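Side-chain contacts in amide synthase (Vibrio cholerae, PDB 1L5A), which acts as a nonribosomal peptide synthetase condensation enzyme of vibriobactin biosynthesis, probably joining an acyl group to an amine as an amide: residues V23-R28 / L136-L141; Q182-Y187 / G309-E314. All coordinates share one frame; numbering follows the deposited sequence.

Contact 1: residues V23-R28 / L136-L141; sequences VAHSLR and LFEQRL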
loop_
_atom_site.group_PDB
_atom_site.type_symbol
_atom_site.label_atom_id
_atom_site.label_comp_id
_atom_site.label_asym_id
_atom_site.label_seq_id
_atom_site.Cartn_x
_atom_site.Cartn_y
_atom_site.Cartn_z
ATOM N N VAL A 23 21.672 23.166 13.752
ATOM C CA VAL A 23 21.604 23.299 12.302
ATOM C C VAL A 23 21.369 24.782 12.015
ATOM O O VAL A 23 20.338 25.354 12.394
ATOM C CB VAL A 23 20.435 22.493 11.691
ATOM C CG1 VAL A 23 20.611 22.393 10.185
ATOM C CG2 VAL A 23 20.367 21.121 12.302
ATOM N N ALA A 24 22.329 25.415 11.367
ATOM C CA ALA A 24 22.178 26.824 11.046
ATOM C C ALA A 24 22.606 27.125 9.619
ATOM O O ALA A 24 23.642 26.640 9.142
ATOM C CB ALA A 24 22.979 27.698 12.040
ATOM N N HIS A 25 21.779 27.904 8.931
ATOM C CA HIS A 25 22.068 28.316 7.565
ATOM C C HIS A 25 21.962 29.834 7.470
ATOM O O HIS A 25 21.246 30.470 8.234
ATOM C CB HIS A 25 21.078 27.704 6.575
ATOM C CG HIS A 25 21.284 26.246 6.310
ATOM N ND1 HIS A 25 20.984 25.667 5.095
ATOM C CD2 HIS A 25 21.731 25.243 7.104
ATOM C CE1 HIS A 25 21.238 24.373 5.150
ATOM N NE2 HIS A 25 21.692 24.089 6.359
ATOM N N SER A 26 22.694 30.421 6.544
ATOM C CA SER A 26 22.592 31.845 6.344
ATOM C C SER A 26 22.324 32.002 4.867
ATOM O O SER A 26 22.901 31.292 4.031
ATOM C CB SER A 26 23.878 32.571 6.738
ATOM O OG SER A 26 24.920 32.299 5.833
ATOM N N LEU A 27 21.408 32.906 4.550
ATOM C CA LEU A 27 21.061 33.178 3.168
ATOM C C LEU A 27 21.458 34.617 2.901
ATOM O O LEU A 27 21.142 35.524 3.682
ATOM C CB LEU A 27 19.559 32.981 2.952
ATOM C CG LEU A 27 19.022 31.557 3.149
ATOM C CD1 LEU A 27 17.528 31.528 2.850
ATOM C CD2 LEU A 27 19.772 30.586 2.237
ATOM N N ARG A 28 22.193 34.834 1.825
ATOM C CA ARG A 28 22.597 36.185 1.501
ATOM C C ARG A 28 21.975 36.484 0.165
ATOM O O ARG A 28 22.254 35.818 -0.843
ATOM C CB ARG A 28 24.119 36.329 1.431
ATOM C CG ARG A 28 24.588 37.781 1.608
ATOM C CD ARG A 28 26.108 37.895 1.683
ATOM N NE ARG A 28 26.752 37.658 0.393
ATOM C CZ ARG A 28 26.954 38.601 -0.518
ATOM N NH1 ARG A 28 26.566 39.850 -0.274
ATOM N NH2 ARG A 28 27.532 38.294 -1.675
ATOM N N LEU A 136 13.258 22.225 2.805
ATOM C CA LEU A 136 11.815 22.411 2.681
ATOM C C LEU A 136 11.487 23.804 3.201
ATOM O O LEU A 136 10.706 24.527 2.597
ATOM C CB LEU A 136 11.031 21.382 3.495
ATOM C CG LEU A 136 10.844 19.973 2.921
ATOM C CD1 LEU A 136 10.066 19.127 3.913
ATOM C CD2 LEU A 136 10.099 20.034 1.584
ATOM N N PHE A 137 12.094 24.180 4.322
ATOM C CA PHE A 137 11.874 25.502 4.900
ATOM C C PHE A 137 12.321 26.592 3.911
ATOM O O PHE A 137 11.697 27.647 3.805
ATOM C CB PHE A 137 12.667 25.644 6.206
ATOM C CG PHE A 137 12.913 27.072 6.618
ATOM C CD1 PHE A 137 11.967 27.776 7.365
ATOM C CD2 PHE A 137 14.104 27.717 6.268
ATOM C CE1 PHE A 137 12.206 29.108 7.766
ATOM C CE2 PHE A 137 14.358 29.053 6.665
ATOM C CZ PHE A 137 13.407 29.754 7.418
ATOM N N GLU A 138 13.401 26.333 3.185
ATOM C CA GLU A 138 13.923 27.318 2.249
ATOM C C GLU A 138 13.051 27.476 1.032
ATOM O O GLU A 138 12.773 28.590 0.608
ATOM C CB GLU A 138 15.369 26.959 1.854
ATOM C CG GLU A 138 16.291 26.904 3.089
ATOM C CD GLU A 138 17.685 26.408 2.792
ATOM O OE1 GLU A 138 17.834 25.572 1.870
ATOM O OE2 GLU A 138 18.632 26.839 3.499
ATOM N N GLN A 139 12.609 26.359 0.476
ATOM C CA GLN A 139 11.758 26.401 -0.697
ATOM C C GLN A 139 10.419 27.073 -0.362
ATOM O O GLN A 139 9.882 27.860 -1.152
ATOM C CB GLN A 139 11.550 24.981 -1.236
ATOM C CG GLN A 139 12.827 24.314 -1.789
ATOM C CD GLN A 139 13.526 25.168 -2.848
ATOM O OE1 GLN A 139 12.911 25.579 -3.835
ATOM N NE2 GLN A 139 14.814 25.443 -2.640
ATOM N N ARG A 140 9.890 26.782 0.818
ATOM C CA ARG A 140 8.640 27.388 1.234
ATOM C C ARG A 140 8.852 28.916 1.346
ATOM O O ARG A 140 8.029 29.708 0.884
ATOM C CB ARG A 140 8.209 26.796 2.574
ATOM C CG ARG A 140 6.789 27.146 2.980
ATOM C CD ARG A 140 5.815 26.872 1.856
ATOM N NE ARG A 140 4.449 27.192 2.248
ATOM C CZ ARG A 140 3.445 27.407 1.401
ATOM N NH1 ARG A 140 3.637 27.338 0.097
ATOM N NH2 ARG A 140 2.247 27.712 1.867
ATOM N N LEU A 141 9.967 29.333 1.931
ATOM C CA LEU A 141 10.223 30.760 2.061
ATOM C C LEU A 141 10.181 31.362 0.668
ATOM O O LEU A 141 9.581 32.415 0.439
ATOM C CB LEU A 141 11.581 31.001 2.698
ATOM C CG LEU A 141 12.072 32.437 2.632
ATOM C CD1 LEU A 141 11.204 33.331 3.530
ATOM C CD2 LEU A 141 13.544 32.467 3.075
#

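Contact 2: residues Q182-Y187 / G309-E314; sequences QFWQGY and GRYRIE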
loop_
_atom_site.group_PDB
_atom_site.type_symbol
_atom_site.label_atom_id
_atom_site.label_comp_id
_atom_site.label_asym_id
_atom_site.label_seq_id
_atom_site.Cartn_x
_atom_site.Cartn_y
_atom_site.Cartn_z
ATOM N N GLN A 182 12.117 -7.822 10.427
ATOM C CA GLN A 182 12.491 -9.095 9.827
ATOM C C GLN A 182 13.666 -8.893 8.867
ATOM O O GLN A 182 14.705 -9.542 8.984
ATOM C CB GLN A 182 11.294 -9.666 9.060
ATOM C CG GLN A 182 11.502 -11.061 8.504
ATOM C CD GLN A 182 11.544 -12.116 9.598
ATOM O OE1 GLN A 182 12.151 -11.911 10.657
ATOM N NE2 GLN A 182 10.905 -13.260 9.344
ATOM N N PHE A 183 13.498 -7.958 7.939
ATOM C CA PHE A 183 14.505 -7.674 6.939
ATOM C C PHE A 183 15.874 -7.231 7.462
ATOM O O PHE A 183 16.904 -7.730 6.985
ATOM C CB PHE A 183 13.970 -6.635 5.952
ATOM C CG PHE A 183 15.025 -6.060 5.045
ATOM C CD1 PHE A 183 15.308 -6.651 3.828
ATOM C CD2 PHE A 183 15.767 -4.939 5.439
ATOM C CE1 PHE A 183 16.315 -6.143 3.008
ATOM C CE2 PHE A 183 16.771 -4.426 4.635
ATOM C CZ PHE A 183 17.050 -5.030 3.412
ATOM N N TRP A 184 15.908 -6.295 8.412
ATOM C CA TRP A 184 17.200 -5.839 8.914
ATOM C C TRP A 184 17.842 -6.967 9.684
ATOM O O TRP A 184 19.051 -7.158 9.614
ATOM C CB TRP A 184 17.080 -4.580 9.797
ATOM C CG TRP A 184 16.698 -3.382 9.009
ATOM C CD1 TRP A 184 15.448 -2.839 8.911
ATOM C CD2 TRP A 184 17.514 -2.684 8.051
ATOM N NE1 TRP A 184 15.431 -1.864 7.941
ATOM C CE2 TRP A 184 16.681 -1.744 7.399
ATOM C CE3 TRP A 184 18.862 -2.769 7.675
ATOM C CZ2 TRP A 184 17.148 -0.895 6.393
ATOM C CZ3 TRP A 184 19.334 -1.921 6.667
ATOM C CH2 TRP A 184 18.475 -0.996 6.040
ATOM N N GLN A 185 17.025 -7.729 10.399
ATOM C CA GLN A 185 17.532 -8.862 11.165
ATOM C C GLN A 185 18.285 -9.858 10.256
ATOM O O GLN A 185 19.379 -10.326 10.574
ATOM C CB GLN A 185 16.368 -9.565 11.829
ATOM C CG GLN A 185 16.738 -10.511 12.932
ATOM C CD GLN A 185 15.498 -11.147 13.534
ATOM O OE1 GLN A 185 14.876 -12.026 12.922
ATOM N NE2 GLN A 185 15.108 -10.683 14.726
ATOM N N GLY A 186 17.697 -10.169 9.110
ATOM C CA GLY A 186 18.339 -11.106 8.221
ATOM C C GLY A 186 19.524 -10.518 7.508
ATOM O O GLY A 186 20.509 -11.211 7.271
ATOM N N TYR A 187 19.423 -9.237 7.165
ATOM C CA TYR A 187 20.478 -8.518 6.455
ATOM C C TYR A 187 21.783 -8.542 7.237
ATOM O O TYR A 187 22.851 -8.805 6.676
ATOM C CB TYR A 187 20.060 -7.067 6.245
ATOM C CG TYR A 187 20.916 -6.307 5.254
ATOM C CD1 TYR A 187 21.141 -6.813 3.979
ATOM C CD2 TYR A 187 21.433 -5.046 5.563
ATOM C CE1 TYR A 187 21.845 -6.092 3.024
ATOM C CE2 TYR A 187 22.153 -4.306 4.605
ATOM C CZ TYR A 187 22.346 -4.841 3.338
ATOM O OH TYR A 187 23.022 -4.132 2.366
ATOM N N GLY A 309 13.549 1.209 5.036
ATOM C CA GLY A 309 14.126 2.378 5.676
ATOM C C GLY A 309 13.424 3.142 6.792
ATOM O O GLY A 309 14.064 3.928 7.490
ATOM N N ARG A 310 12.132 2.925 6.979
ATOM C CA ARG A 310 11.387 3.640 7.999
ATOM C C ARG A 310 11.614 3.014 9.363
ATOM O O ARG A 310 11.206 3.580 10.398
ATOM C CB ARG A 310 9.893 3.636 7.639
ATOM C CG ARG A 310 9.015 4.454 8.547
ATOM C CD ARG A 310 7.675 4.759 7.913
ATOM N NE ARG A 310 6.963 5.794 8.664
ATOM C CZ ARG A 310 6.009 6.566 8.151
ATOM N NH1 ARG A 310 5.644 6.430 6.880
ATOM N NH2 ARG A 310 5.420 7.479 8.904
ATOM N N TYR A 311 12.258 1.843 9.374
ATOM C CA TYR A 311 12.554 1.155 10.642
ATOM C C TYR A 311 13.785 1.882 11.208
ATOM O O TYR A 311 14.838 1.961 10.578
ATOM C CB TYR A 311 12.846 -0.340 10.389
ATOM C CG TYR A 311 12.691 -1.243 11.607
ATOM C CD1 TYR A 311 11.430 -1.578 12.105
ATOM C CD2 TYR A 311 13.813 -1.742 12.271
ATOM C CE1 TYR A 311 11.291 -2.388 13.234
ATOM C CE2 TYR A 311 13.693 -2.544 13.393
ATOM C CZ TYR A 311 12.435 -2.867 13.877
ATOM O OH TYR A 311 12.342 -3.648 15.012
ATOM N N ARG A 312 13.627 2.462 12.382
ATOM C CA ARG A 312 14.704 3.213 13.017
ATOM C C ARG A 312 15.968 2.415 13.356
ATOM O O ARG A 312 15.914 1.330 13.953
ATOM C CB ARG A 312 14.158 3.887 14.277
ATOM C CG ARG A 312 13.256 5.086 13.994
ATOM C CD ARG A 312 14.085 6.329 14.106
ATOM N NE ARG A 312 14.233 7.062 12.860
ATOM C CZ ARG A 312 15.344 7.707 12.520
ATOM N NH1 ARG A 312 16.393 7.696 13.328
ATOM N NH2 ARG A 312 15.401 8.364 11.377
ATOM N N ILE A 313 17.111 2.974 12.974
ATOM C CA ILE A 313 18.387 2.337 13.246
ATOM C C ILE A 313 18.563 2.192 14.760
ATOM O O ILE A 313 19.189 1.246 15.231
ATOM C CB ILE A 313 19.561 3.163 12.653
ATOM C CG1 ILE A 313 20.876 2.395 12.814
ATOM C CG2 ILE A 313 19.654 4.527 13.340
ATOM C CD1 ILE A 313 21.041 1.234 11.858
ATOM N N GLU A 314 18.007 3.124 15.527
ATOM C CA GLU A 314 18.117 3.044 16.978
ATOM C C GLU A 314 17.434 1.772 17.409
ATOM O O GLU A 314 17.889 1.088 18.331
ATOM C CB GLU A 314 17.436 4.236 17.668
ATOM C CG GLU A 314 18.090 5.599 17.422
ATOM C CD GLU A 314 17.722 6.209 16.077
ATOM O OE1 GLU A 314 16.803 5.673 15.418
ATOM O OE2 GLU A 314 18.334 7.237 15.690
#

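Contact 1: residues V23-R28 / L136-L141
His-25 of the strand meets Glu-138 of the helix through one polar bond, and beside it Leu-27 meets Leu-141. The strand and helix segments come no nearer than 11.7 Å between axes, a gap that suits long side chains. From CB outward, the histidine stays close to a single oxygen, OE2 of Glu-138. His-25 CB lies 4.0 Å from it and CG 3.9 Å, and ND1 closes to 3.1 Å as hydrogen-bond donor. Beyond this, His-25 CE1 has drawn back to 3.9 Å from the same oxygen. With CG beside the backbone N (chi1 -74°) the ring swings toward the helix, and its rotation about CB-CG presents ND1 to the acid. The bond is bent, 138° at the hydrogen: OE2 is approached on its syn side but from out of the carboxylate plane, and it lies tilted from the imidazole plane as well. Ring and carboxylate planes stand 63° apart. Glutamate suits its place because its extended chain carries the acid across the gap. Leu-27 CD2 is 4.1 Å from Glu-138 OE2, while Leu-27 CD1 meets Leu-141 CD2 tip to tip at 4.1 Å, branched apolar ends filling the space next to the polar pair. Leu-351 of strand 348-356 also touches both His-25 and Glu-138, and Leu-42 of helix 35-47 packs on Leu-141. The buried carboxylate therefore has leucines for neighbours and an imidazole N-H as partner. Hydrogen bond and leucine contacts together join helix to sheet; if the acid is ionised, a protonated histidine may be favoured, perhaps adding charge to the tie.

Contact 2: residues Q182-Y187 / G309-E314
Trp-184 NE1 gives its N-H to the backbone O of His-308, the residue just before Gly-309, and also lies 3.9 Å from Tyr-311 CB. Tryptophan suits this buried place because that N-H is satisfied while its carbons pack. Across the contact the meeting is aromatic and apolar, with Trp-184 CD1 3.9 Å from Tyr-311 CD2. The indole's five-membered ring and the phenol are nearly parallel (16°) but slid apart, their centroids separated by 5.9 Å, so they barely overlap. A chi1 of -160° turns the Tyr-311 ring away from its backbone N, so that phenol and indole slide past each other in opposite directions. The edge of Phe-183 points onto one indole face, and Gly-309 brings its backbone N to the indole edge near CZ2. Arg-312, just before the helix, forms a salt bridge from NH1 to OE1 of Glu-314 in the first turn (2.9 Å, 153° at the hydrogen), using the acid's syn lone pair. Around them, Leu-279 of strand 277-282 and Leu-305 of helix 291-307 touch Trp-184, Tyr-171 of helix 161-172 touches Tyr-311, and Asp-319, ending helix 313-319, accepts a hydrogen bond from the Tyr-311 hydroxyl.

In the fold
From the N terminus the chain first lays down strand 22-30; 107 residues separate the two segments of contact 1, among them strands 107-114 and 117-125 of the same sheet, before helix 131-150 closes it. The HHxxxDG signature of condensation domains lies where strand 117-125 leads into that helix. Helices 161-172 and 175-189 carry the chain onward and open contact 2, whose loop of 121 residues closes just after helix 291-307. The two loops thus follow in series, neither nested nor crossed. Their centres are 32 Å apart, on opposite sides of the chain's centre: contact 1 fixes a helix over the five-stranded sheet, contact 2 ties helix 175-189 to the turn leading into helix 313-319.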